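Local coordinates for protein L-methionine gamma-lyase (Fusobacterium nucleatum subsp. nucleatum ATCC 25586, PDB 7BQW) that belongs to the pyridoxal-phosphate-dependent enzymes of the Cys/Met metabolism family and is named as a methionine gamma-lyase, at residues V150-T155 and L180-N185. Numbering follows the deposited sequence.
Sequences VVYLET and LVIVDN
The Tyr152 ring is met obliquely by Ile182 and Asp184. Ile182 CG2 lies 3.7 Å from Tyr152 CD2, and Asp184 CB lies 3.6 Å from Tyr152 OH. The two strands are parallel neighbours joined by a beta-alpha-beta crossover through helix 166-171. They lie in the central mixed sheet of the large domain of a fold-type I (aspartate aminotransferase-like) PLP enzyme. Ile90 of helix 86-97 and the loop residue Leu110 also touch the Tyr152 side chain. Tyr152 CG is anti to the backbone N (chi1 -179°), which lets the ring reach over the neighbouring strand. The Asp184 carboxylate is turned 70° from the ring plane. Glu154 lies beside Asp184 and points the same way, with the two carboxylates 85° apart. Two carboxylate oxygens, Glu154 OE1 and Asp184 OD2, come within 3.7 Å there. Glu154 OE2 takes a weak hydrogen bond from Tyr111 N. Asp184 OD1 is hydrogen-bonded to Thr186 OG1.

Val151 and Leu153 each give an N-H and accept one across the pair. Ile182 N to Val151 O is 2.8 Å, and Asp184 N to Leu153 O is 2.9 Å. The backbones of Val150 and Tyr152 instead bond to Val105 on strand 103-107.

On the Tyr152 face, Ile182 CD1 fits against both methyls of Val150, under helix 86-97. On the other face, Leu153 CD1 packs 3.7 Å from Val181 CG1 and also reaches Val183 CG2. Helix 166-171 covers this side through Leu166, Leu169 and Ser170.

Past the last backbone bond the chains spread. There a water bridges them, donating to Thr155 O at 3.0 Å and to Asp184 O at 3.2 Å.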
loop_
_atom_site.group_PDB
_atom_site.type_symbol
_atom_site.label_atom_id
_atom_site.label_comp_id
_atom_site.label_asym_id
_atom_site.label_seq_id
_atom_site.Cartn_x
_atom_site.Cartn_y
_atom_site.Cartn_z
ATOM N N VAL A 150 37.981 -4.818 7.236
ATOM C CA VAL A 150 36.969 -5.417 6.376
ATOM C C VAL A 150 37.641 -5.930 5.114
ATOM O O VAL A 150 38.387 -5.191 4.463
ATOM C CB VAL A 150 35.862 -4.405 6.002
ATOM C CG1 VAL A 150 35.027 -4.928 4.842
ATOM C CG2 VAL A 150 35.010 -4.076 7.178
ATOM N N VAL A 151 37.374 -7.186 4.766
ATOM C CA VAL A 151 37.509 -7.665 3.390
ATOM C C VAL A 151 36.104 -7.827 2.816
ATOM O O VAL A 151 35.297 -8.602 3.345
ATOM C CB VAL A 151 38.293 -8.980 3.304
ATOM C CG1 VAL A 151 38.570 -9.286 1.862
ATOM C CG2 VAL A 151 39.600 -8.884 4.089
ATOM N N TYR A 152 35.820 -7.108 1.734
ATOM C CA TYR A 152 34.477 -6.988 1.188
ATOM C C TYR A 152 34.461 -7.604 -0.202
ATOM O O TYR A 152 35.195 -7.146 -1.082
ATOM C CB TYR A 152 34.050 -5.517 1.138
ATOM C CG TYR A 152 32.653 -5.330 0.599
ATOM C CD1 TYR A 152 32.420 -5.288 -0.788
ATOM C CD2 TYR A 152 31.558 -5.214 1.465
ATOM C CE1 TYR A 152 31.161 -5.141 -1.295
ATOM C CE2 TYR A 152 30.282 -5.063 0.953
ATOM C CZ TYR A 152 30.095 -5.031 -0.428
ATOM O OH TYR A 152 28.845 -4.877 -0.946
ATOM N N LEU A 153 33.608 -8.612 -0.411
ATOM C CA LEU A 153 33.652 -9.426 -1.628
ATOM C C LEU A 153 32.281 -9.544 -2.315
ATOM O O LEU A 153 31.207 -9.358 -1.713
ATOM C CB LEU A 153 34.185 -10.845 -1.327
ATOM C CG LEU A 153 35.479 -11.044 -0.534
ATOM C CD1 LEU A 153 35.461 -12.339 0.285
ATOM C CD2 LEU A 153 36.667 -11.023 -1.488
ATOM N N GLU A 154 32.340 -9.914 -3.596
ATOM C CA GLU A 154 31.162 -10.055 -4.443
ATOM C C GLU A 154 31.346 -11.283 -5.307
ATOM O O GLU A 154 32.294 -11.338 -6.095
ATOM C CB GLU A 154 30.965 -8.830 -5.333
ATOM C CG GLU A 154 30.350 -7.638 -4.625
ATOM C CD GLU A 154 29.912 -6.540 -5.592
ATOM O OE1 GLU A 154 29.437 -5.481 -5.114
ATOM O OE2 GLU A 154 30.042 -6.740 -6.824
ATOM N N THR A 155 30.456 -12.259 -5.177
ATOM C CA THR A 155 30.580 -13.340 -6.150
ATOM C C THR A 155 29.270 -14.102 -6.348
ATOM O O THR A 155 28.623 -14.498 -5.367
ATOM C CB THR A 155 31.719 -14.290 -5.760
ATOM O OG1 THR A 155 31.971 -15.168 -6.853
ATOM C CG2 THR A 155 31.391 -15.097 -4.525
ATOM N N LEU A 180 36.781 -8.513 9.622
ATOM C CA LEU A 180 35.500 -9.101 9.245
ATOM C C LEU A 180 35.440 -9.263 7.732
ATOM O O LEU A 180 35.860 -8.367 6.985
ATOM C CB LEU A 180 34.329 -8.241 9.708
ATOM C CG LEU A 180 34.253 -8.068 11.223
ATOM C CD1 LEU A 180 33.390 -6.850 11.591
ATOM C CD2 LEU A 180 33.738 -9.345 11.899
ATOM N N VAL A 181 34.920 -10.407 7.284
ATOM C CA VAL A 181 34.667 -10.658 5.868
ATOM C C VAL A 181 33.190 -10.401 5.576
ATOM O O VAL A 181 32.308 -11.040 6.162
ATOM C CB VAL A 181 35.054 -12.087 5.475
ATOM C CG1 VAL A 181 34.815 -12.283 3.970
ATOM C CG2 VAL A 181 36.477 -12.352 5.873
ATOM N N ILE A 182 32.927 -9.496 4.640
ATOM C CA ILE A 182 31.584 -9.090 4.252
ATOM C C ILE A 182 31.364 -9.487 2.793
ATOM O O ILE A 182 32.159 -9.120 1.917
ATOM C CB ILE A 182 31.377 -7.573 4.459
ATOM C CG1 ILE A 182 31.760 -7.179 5.896
ATOM C CG2 ILE A 182 29.936 -7.182 4.120
ATOM C CD1 ILE A 182 31.421 -5.735 6.309
ATOM N N VAL A 183 30.286 -10.226 2.526
ATOM C CA VAL A 183 29.988 -10.691 1.177
ATOM C C VAL A 183 28.614 -10.189 0.729
ATOM O O VAL A 183 27.628 -10.261 1.477
ATOM C CB VAL A 183 30.101 -12.221 1.083
ATOM C CG1 VAL A 183 29.356 -12.739 -0.134
ATOM C CG2 VAL A 183 31.584 -12.605 1.018
ATOM N N ASP A 184 28.577 -9.631 -0.479
ATOM C CA ASP A 184 27.349 -9.235 -1.161
ATOM C C ASP A 184 26.826 -10.467 -1.899
ATOM O O ASP A 184 27.326 -10.816 -2.972
ATOM C CB ASP A 184 27.633 -8.071 -2.106
ATOM C CG ASP A 184 26.377 -7.504 -2.760
ATOM O OD1 ASP A 184 25.356 -8.204 -2.809
ATOM O OD2 ASP A 184 26.421 -6.356 -3.243
ATOM N N ASN A 185 25.827 -11.138 -1.305
ATOM C CA ASN A 185 25.244 -12.370 -1.840
ATOM C C ASN A 185 23.995 -12.115 -2.702
ATOM O O ASN A 185 23.121 -12.985 -2.766
ATOM C CB ASN A 185 24.914 -13.338 -0.691
ATOM C CG ASN A 185 24.794 -14.806 -1.157
ATOM O OD1 ASN A 185 25.476 -15.233 -2.088
ATOM N ND2 ASN A 185 23.942 -15.577 -0.483
HETATM O O HOH W 1 26.071 -12.982 -4.954
#